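PDB 5LW6: Ddb_g0293866 from Dictyostelium discoideum, which binds ADP-ribose through the macrodomain that makes up this chain; the whole protein probably binds poly-ADP-ribose and may act as a DNA damage sensor. Local coordinates for residues F146-T151 against K161-M166; G170-V175 against V214-G219. One frame throughout, in Å; residues are numbered along the deposited sequence.

Contact 1. Residues F146-T151 against K161-M166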
ATOM      1  N   PHE A 146       5.887  -1.060   4.595  1.00  9.36           N
ATOM      2  CA  PHE A 146       6.045  -0.317   3.342  1.00  9.07           C
ATOM      3  C   PHE A 146       5.352  -1.118   2.247  1.00  9.14           C
ATOM      4  O   PHE A 146       5.742  -2.246   2.007  1.00 10.10           O
ATOM      5  CB  PHE A 146       7.521  -0.121   3.004  1.00  9.55           C
ATOM      6  CG  PHE A 146       7.740   0.788   1.821  1.00  9.57           C
ATOM      7  CD1 PHE A 146       7.705   0.301   0.523  1.00 10.84           C
ATOM      8  CD2 PHE A 146       7.891   2.116   1.995  1.00 10.42           C
ATOM      9  CE1 PHE A 146       7.850   1.119  -0.586  1.00 11.34           C
ATOM     10  CE2 PHE A 146       8.079   2.964   0.925  1.00 10.15           C
ATOM     11  CZ  PHE A 146       8.019   2.516  -0.365  1.00 10.58           C
ATOM     12  N   ALA A 147       4.347  -0.520   1.612  1.00  9.24           N
ATOM     13  CA  ALA A 147       3.537  -1.173   0.571  1.00  9.55           C
ATOM     14  C   ALA A 147       3.973  -0.668  -0.784  1.00 10.21           C
ATOM     15  O   ALA A 147       4.238   0.560  -0.976  1.00 10.56           O
ATOM     16  CB  ALA A 147       2.094  -0.878   0.754  1.00  9.24           C
ATOM     17  N   THR A 148       4.003  -1.600  -1.738  1.00 10.90           N
ATOM     18  CA  THR A 148       4.319  -1.320  -3.133  1.00 11.64           C
ATOM     19  C   THR A 148       3.343  -2.036  -4.057  1.00 12.45           C
ATOM     20  O   THR A 148       2.971  -3.166  -3.797  1.00 10.40           O
ATOM     21  CB  THR A 148       5.798  -1.735  -3.431  1.00 13.59           C
ATOM     22  OG1 THR A 148       6.182  -1.324  -4.742  1.00 15.95           O
ATOM     23  CG2 THR A 148       6.036  -3.197  -3.281  1.00 13.76           C
ATOM     24  N   GLU A 149       3.005  -1.419  -5.188  1.00 12.84           N
ATOM     25  CA  GLU A 149       2.112  -2.092  -6.161  1.00 14.15           C
ATOM     26  C   GLU A 149       2.903  -3.188  -6.873  1.00 14.35           C
ATOM     27  O   GLU A 149       4.105  -3.044  -7.105  1.00 14.47           O
ATOM     28  CB  GLU A 149       1.625  -1.122  -7.170  1.00 17.62           C
ATOM     29  CG  GLU A 149       0.710  -0.090  -6.512  1.00 20.77           C
ATOM     30  CD  GLU A 149      -0.003   0.869  -7.489  1.00 27.92           C
ATOM     31  OE1 GLU A 149       0.050   0.697  -8.765  1.00 33.13           O
ATOM     32  OE2 GLU A 149      -0.540   1.858  -6.982  1.00 30.02           O
ATOM     33  N   SER A 150       2.236  -4.274  -7.140  1.00 13.24           N
ATOM     34  CA  SER A 150       2.833  -5.404  -7.828  1.00 14.52           C
ATOM     35  C   SER A 150       1.823  -6.003  -8.817  1.00 16.36           C
ATOM     36  O   SER A 150       0.760  -5.420  -9.112  1.00 16.57           O
ATOM     37  CB  SER A 150       3.308  -6.424  -6.781  1.00 15.18           C
ATOM     38  OG  SER A 150       4.033  -7.497  -7.373  1.00 17.97           O
ATOM     39  N   THR A 151       2.159  -7.153  -9.365  1.00 15.75           N
ATOM     40  CA  THR A 151       1.249  -7.827 -10.299  1.00 17.13           C
ATOM     41  C   THR A 151       1.160  -9.273  -9.848  1.00 15.58           C
ATOM     42  O   THR A 151       1.815  -9.681  -8.866  1.00 13.93           O
ATOM     43  CB  THR A 151       1.798  -7.792 -11.764  1.00 18.39           C
ATOM     44  OG1 THR A 151       2.908  -8.705 -11.878  1.00 17.82           O
ATOM     45  CG2 THR A 151       2.233  -6.409 -12.224  1.00 19.97           C
ATOM     46  N   LYS A 161      11.464  -0.913  -9.221  1.00 14.58           N
ATOM     47  CA  LYS A 161      12.858  -1.291  -9.404  1.00 15.94           C
ATOM     48  C   LYS A 161      13.745  -0.844  -8.278  1.00 13.65           C
ATOM     49  O   LYS A 161      14.562  -1.596  -7.774  1.00 15.43           O
ATOM     50  CB  LYS A 161      13.313  -0.673 -10.757  1.00 17.79           C
ATOM     51  CG  LYS A 161      14.783  -0.892 -11.112  1.00 22.98           C
ATOM     52  CD  LYS A 161      15.041  -0.238 -12.472  1.00 27.13           C
ATOM     53  CE  LYS A 161      16.392  -0.660 -13.104  1.00 31.74           C
ATOM     54  NZ  LYS A 161      17.519  -0.411 -12.193  1.00 36.64           N
ATOM     55  N   GLN A 162      13.549   0.381  -7.824  1.00 13.31           N
ATOM     56  CA  GLN A 162      14.488   0.975  -6.802  1.00 12.94           C
ATOM     57  C   GLN A 162      14.367   0.280  -5.479  1.00 11.60           C
ATOM     58  O   GLN A 162      15.347  -0.082  -4.876  1.00 13.25           O
ATOM     59  CB  GLN A 162      14.242   2.462  -6.653  1.00 14.52           C
ATOM     60  CG  GLN A 162      15.032   3.165  -5.605  1.00 17.39           C
ATOM     61  CD  GLN A 162      16.530   3.118  -5.885  1.00 19.08           C
ATOM     62  OE1 GLN A 162      16.994   3.377  -7.000  1.00 17.98           O
ATOM     63  NE2 GLN A 162      17.280   2.717  -4.886  1.00 19.72           N
ATOM     64  N   LEU A 163      13.109   0.019  -5.083  1.00 11.79           N
ATOM     65  CA  LEU A 163      12.848  -0.813  -3.928  1.00 11.81           C
ATOM     66  C   LEU A 163      13.542  -2.179  -4.003  1.00 12.27           C
ATOM     67  O   LEU A 163      14.213  -2.563  -3.074  1.00 11.91           O
ATOM     68  CB  LEU A 163      11.353  -0.944  -3.708  1.00 13.09           C
ATOM     69  CG  LEU A 163      10.919  -1.900  -2.618  1.00 14.85           C
ATOM     70  CD1 LEU A 163      11.186  -1.339  -1.200  1.00 16.05           C
ATOM     71  CD2 LEU A 163       9.460  -2.255  -2.818  1.00 17.55           C
ATOM     72  N   TYR A 164      13.371  -2.867  -5.118  1.00 11.06           N
ATOM     73  CA  TYR A 164      13.915  -4.209  -5.304  1.00 12.11           C
ATOM     74  C   TYR A 164      15.441  -4.187  -5.292  1.00 14.40           C
ATOM     75  O   TYR A 164      16.012  -5.057  -4.678  1.00 14.21           O
ATOM     76  CB  TYR A 164      13.378  -4.840  -6.590  1.00 11.33           C
ATOM     77  CG  TYR A 164      12.062  -5.559  -6.362  1.00 11.89           C
ATOM     78  CD1 TYR A 164      10.873  -4.888  -6.099  1.00 10.62           C
ATOM     79  CD2 TYR A 164      11.999  -6.954  -6.298  1.00 11.89           C
ATOM     80  CE1 TYR A 164       9.712  -5.576  -5.849  1.00 12.40           C
ATOM     81  CE2 TYR A 164      10.839  -7.620  -6.044  1.00 12.46           C
ATOM     82  CZ  TYR A 164       9.685  -6.948  -5.801  1.00 13.89           C
ATOM     83  OH  TYR A 164       8.516  -7.621  -5.479  1.00 13.74           O
ATOM     84  N   GLU A 165      16.067  -3.142  -5.856  1.00 14.73           N
ATOM     85  CA  GLU A 165      17.530  -3.043  -5.774  1.00 16.89           C
ATOM     86  C   GLU A 165      18.032  -2.922  -4.352  1.00 16.46           C
ATOM     87  O   GLU A 165      19.024  -3.517  -3.973  1.00 18.69           O
ATOM     88  CB  GLU A 165      17.969  -1.922  -6.650  1.00 20.61           C
ATOM     89  CG  GLU A 165      17.850  -2.494  -8.029  1.00 25.66           C
ATOM     90  CD  GLU A 165      18.026  -1.569  -9.189  1.00 34.61           C
ATOM     91  OE1 GLU A 165      17.640  -2.046 -10.275  1.00 40.71           O
ATOM     92  OE2 GLU A 165      18.526  -0.423  -9.081  1.00 39.65           O
HETATM   93  N   MSE A 166      17.242  -2.261  -3.530  1.00 14.02           N
HETATM   94  CA  MSE A 166      17.546  -2.072  -2.175  1.00 15.29           C
HETATM   95  C   MSE A 166      17.369  -3.326  -1.340  1.00 15.47           C
HETATM   96  O   MSE A 166      17.997  -3.445  -0.364  1.00 17.23           O
HETATM   97  CB  MSE A 166      16.676  -0.916  -1.637  1.00 15.31           C
HETATM   98  CG  MSE A 166      17.038   0.391  -2.334  1.00 17.24           C
HETATM   99 SE   MSE A 166      15.618   1.740  -1.877  1.00 21.25          SE
HETATM  100  CE  MSE A 166      16.348   2.199  -0.110  1.00 21.16           C
TER
HETATM  101  O   HOH W   1       6.568  -6.404  -7.132  1.00 12.86           O
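Leu163 holds CG anti to N (chi1 174°), which sends its two methyls off helix 161-167 toward the strand, where they part company: CD2 goes to Thr148 and CD1 to Phe146. On the strand side, Thr148 carries OG1 trans to N (chi1 -173°), and CG2 is thereby set between N and the carbonyl carbon, facing the helix. Thr148 and Leu163 meet end on, with CG2 of Thr148 3.6 Å from CD2 of Leu163 and CB of Thr148 3.7 Å from that same methyl. Phe146 makes the looser touch: it and Leu163 run past each other in opposite senses, CE1 of Phe146 lying 4.2 Å from CD1 of Leu163, which approaches the ring obliquely. The Phe146 ring also meets that of Phe139. Residues 146 and 148 alternate with Ala147, so both face the helix while Ala147 points to the other side of the sheet. The arrangement is that of a helix packed on one face of the mixed alpha/beta sheet of the macrodomain, against an inner strand.

Beyond this apolar patch the link turns polar. A water sits 2.8 Å from OG of Ser150 and 2.8 Å from OH of Tyr164, bridging the loop just after the strand to the helix. OG1 of Thr148 has a weak hydrogen bond to ND2 of Asn160, just ahead of the helix.

Leu163 also rests on Leu205 of helix 204-207. Strand 145-149 lies between strands 55-59 and 213-217, bonded through its backbone to Ala57 on one flank and to Ile213, Ile215 and Val217 on the other.

Contact 2. Residues G170-V175 against V214-G219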
ATOM      1  N   GLY A 170      17.043 -10.779  -6.447  1.00 21.23           N
ATOM      2  CA  GLY A 170      17.024 -12.249  -6.452  1.00 22.36           C
ATOM      3  C   GLY A 170      16.625 -12.771  -5.094  1.00 20.49           C
ATOM      4  O   GLY A 170      15.774 -13.681  -4.963  1.00 23.73           O
ATOM      5  N   THR A 171      17.176 -12.156  -4.047  1.00 20.32           N
ATOM      6  CA  THR A 171      16.911 -12.633  -2.710  1.00 19.08           C
ATOM      7  C   THR A 171      15.415 -12.425  -2.381  1.00 18.53           C
ATOM      8  O   THR A 171      14.746 -13.325  -1.894  1.00 15.77           O
ATOM      9  CB  THR A 171      17.753 -11.934  -1.635  1.00 22.64           C
ATOM     10  OG1 THR A 171      19.158 -12.038  -1.986  1.00 24.54           O
ATOM     11  CG2 THR A 171      17.485 -12.606  -0.282  1.00 24.46           C
ATOM     12  N   PHE A 172      14.922 -11.218  -2.665  1.00 17.72           N
ATOM     13  CA  PHE A 172      13.561 -10.920  -2.266  1.00 14.85           C
ATOM     14  C   PHE A 172      12.557 -11.781  -3.085  1.00 14.93           C
ATOM     15  O   PHE A 172      11.551 -12.245  -2.534  1.00 14.95           O
ATOM     16  CB  PHE A 172      13.294  -9.457  -2.434  1.00 16.47           C
ATOM     17  CG  PHE A 172      11.984  -9.005  -1.823  1.00 14.22           C
ATOM     18  CD1 PHE A 172      11.833  -8.889  -0.465  1.00 14.78           C
ATOM     19  CD2 PHE A 172      10.905  -8.593  -2.631  1.00 15.84           C
ATOM     20  CE1 PHE A 172      10.625  -8.500   0.095  1.00 12.92           C
ATOM     21  CE2 PHE A 172       9.715  -8.225  -2.085  1.00 13.14           C
ATOM     22  CZ  PHE A 172       9.584  -8.140  -0.718  1.00 13.19           C
ATOM     23  N   GLU A 173      12.826 -11.972  -4.342  1.00 16.22           N
ATOM     24  CA  GLU A 173      11.929 -12.736  -5.211  1.00 18.15           C
ATOM     25  C   GLU A 173      11.844 -14.201  -4.811  1.00 17.95           C
ATOM     26  O   GLU A 173      10.773 -14.793  -4.874  1.00 18.97           O
ATOM     27  CB  GLU A 173      12.350 -12.586  -6.639  1.00 19.62           C
ATOM     28  CG  GLU A 173      12.014 -11.207  -7.209  1.00 20.31           C
ATOM     29  CD  GLU A 173      12.174 -11.128  -8.725  1.00 24.51           C
ATOM     30  OE1 GLU A 173      12.725 -12.110  -9.341  1.00 23.83           O
ATOM     31  OE2 GLU A 173      11.760 -10.125  -9.350  1.00 22.05           O
ATOM     32  N   LYS A 174      12.964 -14.742  -4.390  1.00 17.77           N
ATOM     33  CA  LYS A 174      13.045 -16.072  -3.839  1.00 19.61           C
ATOM     34  C   LYS A 174      12.268 -16.248  -2.543  1.00 17.90           C
ATOM     35  O   LYS A 174      11.502 -17.184  -2.429  1.00 19.25           O
ATOM     36  CB  LYS A 174      14.487 -16.466  -3.642  1.00 24.88           C
ATOM     37  CG  LYS A 174      14.683 -17.914  -3.219  1.00 30.66           C
ATOM     38  CD  LYS A 174      16.060 -18.111  -2.644  1.00 36.11           C
ATOM     39  CE  LYS A 174      16.990 -18.565  -3.740  1.00 41.10           C
ATOM     40  NZ  LYS A 174      18.381 -18.602  -3.217  1.00 44.27           N
ATOM     41  N   VAL A 175      12.449 -15.330  -1.593  1.00 16.31           N
ATOM     42  CA  VAL A 175      11.680 -15.318  -0.412  1.00 17.13           C
ATOM     43  C   VAL A 175      10.175 -15.176  -0.738  1.00 15.05           C
ATOM     44  O   VAL A 175       9.384 -15.866  -0.121  1.00 16.06           O
ATOM     45  CB  VAL A 175      12.112 -14.186   0.530  1.00 16.84           C
ATOM     46  CG1 VAL A 175      11.124 -14.077   1.638  1.00 18.19           C
ATOM     47  CG2 VAL A 175      13.508 -14.458   1.095  1.00 17.93           C
ATOM     48  N   VAL A 214       7.571  -5.500   3.968  1.00 10.49           N
ATOM     49  CA  VAL A 214       7.228  -4.990   2.619  1.00 10.30           C
ATOM     50  C   VAL A 214       5.964  -5.728   2.128  1.00 10.41           C
ATOM     51  O   VAL A 214       5.890  -6.929   2.217  1.00 10.17           O
ATOM     52  CB  VAL A 214       8.413  -5.170   1.595  1.00 10.65           C
ATOM     53  CG1 VAL A 214       7.932  -4.829   0.190  1.00 12.02           C
ATOM     54  CG2 VAL A 214       9.598  -4.319   2.022  1.00 12.00           C
ATOM     55  N   ILE A 215       4.987  -4.997   1.708  1.00 10.30           N
ATOM     56  CA  ILE A 215       3.715  -5.575   1.327  1.00 10.13           C
ATOM     57  C   ILE A 215       3.512  -5.297  -0.166  1.00 10.55           C
ATOM     58  O   ILE A 215       3.529  -4.153  -0.648  1.00  9.86           O
ATOM     59  CB  ILE A 215       2.551  -4.918   2.119  1.00 10.43           C
ATOM     60  CG1 ILE A 215       2.735  -5.037   3.623  1.00 11.37           C
ATOM     61  CG2 ILE A 215       1.202  -5.442   1.619  1.00 10.78           C
ATOM     62  CD1 ILE A 215       1.749  -4.208   4.445  1.00 12.67           C
ATOM     63  N   LEU A 216       3.321  -6.367  -0.934  1.00 10.01           N
ATOM     64  CA  LEU A 216       3.091  -6.228  -2.329  1.00 11.01           C
ATOM     65  C   LEU A 216       1.573  -6.149  -2.503  1.00 10.43           C
ATOM     66  O   LEU A 216       0.869  -6.999  -2.034  1.00 10.90           O
ATOM     67  CB  LEU A 216       3.606  -7.520  -3.011  1.00 13.29           C
ATOM     68  CG  LEU A 216       5.099  -7.811  -2.829  1.00 14.72           C
ATOM     69  CD1 LEU A 216       5.475  -8.971  -3.722  1.00 15.56           C
ATOM     70  CD2 LEU A 216       5.995  -6.694  -3.256  1.00 15.41           C
ATOM     71  N   VAL A 217       1.108  -5.128  -3.206  1.00 11.62           N
ATOM     72  CA  VAL A 217      -0.311  -4.777  -3.244  1.00 12.21           C
ATOM     73  C   VAL A 217      -0.781  -4.983  -4.680  1.00 11.60           C
ATOM     74  O   VAL A 217      -0.266  -4.348  -5.563  1.00 11.89           O
ATOM     75  CB  VAL A 217      -0.441  -3.263  -2.893  1.00 12.89           C
ATOM     76  CG1 VAL A 217      -1.861  -2.811  -3.071  1.00 14.52           C
ATOM     77  CG2 VAL A 217       0.039  -3.011  -1.464  1.00 13.61           C
ATOM     78  N   LEU A 218      -1.750  -5.844  -4.925  1.00 12.21           N
ATOM     79  CA  LEU A 218      -2.176  -6.142  -6.277  1.00 12.22           C
ATOM     80  C   LEU A 218      -3.491  -5.349  -6.561  1.00 13.43           C
ATOM     81  O   LEU A 218      -4.607  -5.853  -6.447  1.00 13.78           O
ATOM     82  CB  LEU A 218      -2.336  -7.662  -6.456  1.00 13.41           C
ATOM     83  CG  LEU A 218      -1.042  -8.348  -6.862  1.00 16.37           C
ATOM     84  CD1 LEU A 218       0.008  -8.281  -5.795  1.00 18.32           C
ATOM     85  CD2 LEU A 218      -1.349  -9.788  -7.186  1.00 16.44           C
ATOM     86  N   GLY A 219      -3.334  -4.061  -6.837  1.00 13.76           N
ATOM     87  CA  GLY A 219      -4.457  -3.207  -7.148  1.00 13.11           C
ATOM     88  C   GLY A 219      -4.885  -3.485  -8.602  1.00 14.44           C
ATOM     89  O   GLY A 219      -4.217  -4.202  -9.344  1.00 15.94           O
TER
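This is a buried, wholly apolar helix-to-sheet contact, in which one aromatic side chain of helix 169-179 reaches down to strand 213-217 of the mixed sheet of the macrodomain. Phe172 supplies the helix side by itself, and Val214 and Leu216 receive it. The backbones stay well separated, the nearest CA atoms, those of Phe172 and Val214, being 10.0 Å apart, and the length of the phenylalanine spans the gap.

A chi1 of -170° puts the Phe172 ring opposite N across the CA–CB bond, and it extends out from the helix and presents its far end to the strand. CZ of Phe172 comes to 3.8 Å from CG1 of Val214 and to 3.9 Å from CB of Val214, the valine meeting the ring at a slant. Leu216 takes the neighbouring corner: its CD2 lies 4.2 Å from CE2 of Phe172, close to the ring plane, so this methyl abuts the rim of the aromatic group. Val214 and Leu216 are two apart on an extended strand and face the same side of the sheet; Ile215 between them points away from the helix. The two residues therefore form a short row that receives the far end of the ring.

Other groups complete the surroundings of the phenylalanine. Tyr164 of helix 161-167 meets the Phe172 ring edge-to-face, and Ile192 and Leu200 also touch it. Strand 213-217 runs parallel to 145-149 on one flank and antiparallel to 189-193 on the other, where Val214 pairs with Ile192 and Leu216 with Tyr190, and Ile192 packs on Leu216 as well.

How the contacts relate
Contacts 1 and 2 join consecutive helices, 161-167 and 169-179, to neighbouring parallel strands of one sheet, and their centres are about 7 Å apart. The strands are tied by probable backbone hydrogen bonds, from Thr148 N to Ile215 O and from Val217 N to Thr148 O, each 2.8 Å. Side chains join the contacts too: CD2 of Leu216 packs 3.5 Å from CG2 of Thr148 and 3.5 Å from OH of Tyr164. Tyr164, part of contact 1, thus helps carry it over to the strand of contact 2. Through Leu216 the two apolar contacts run into each other on one face of the sheet.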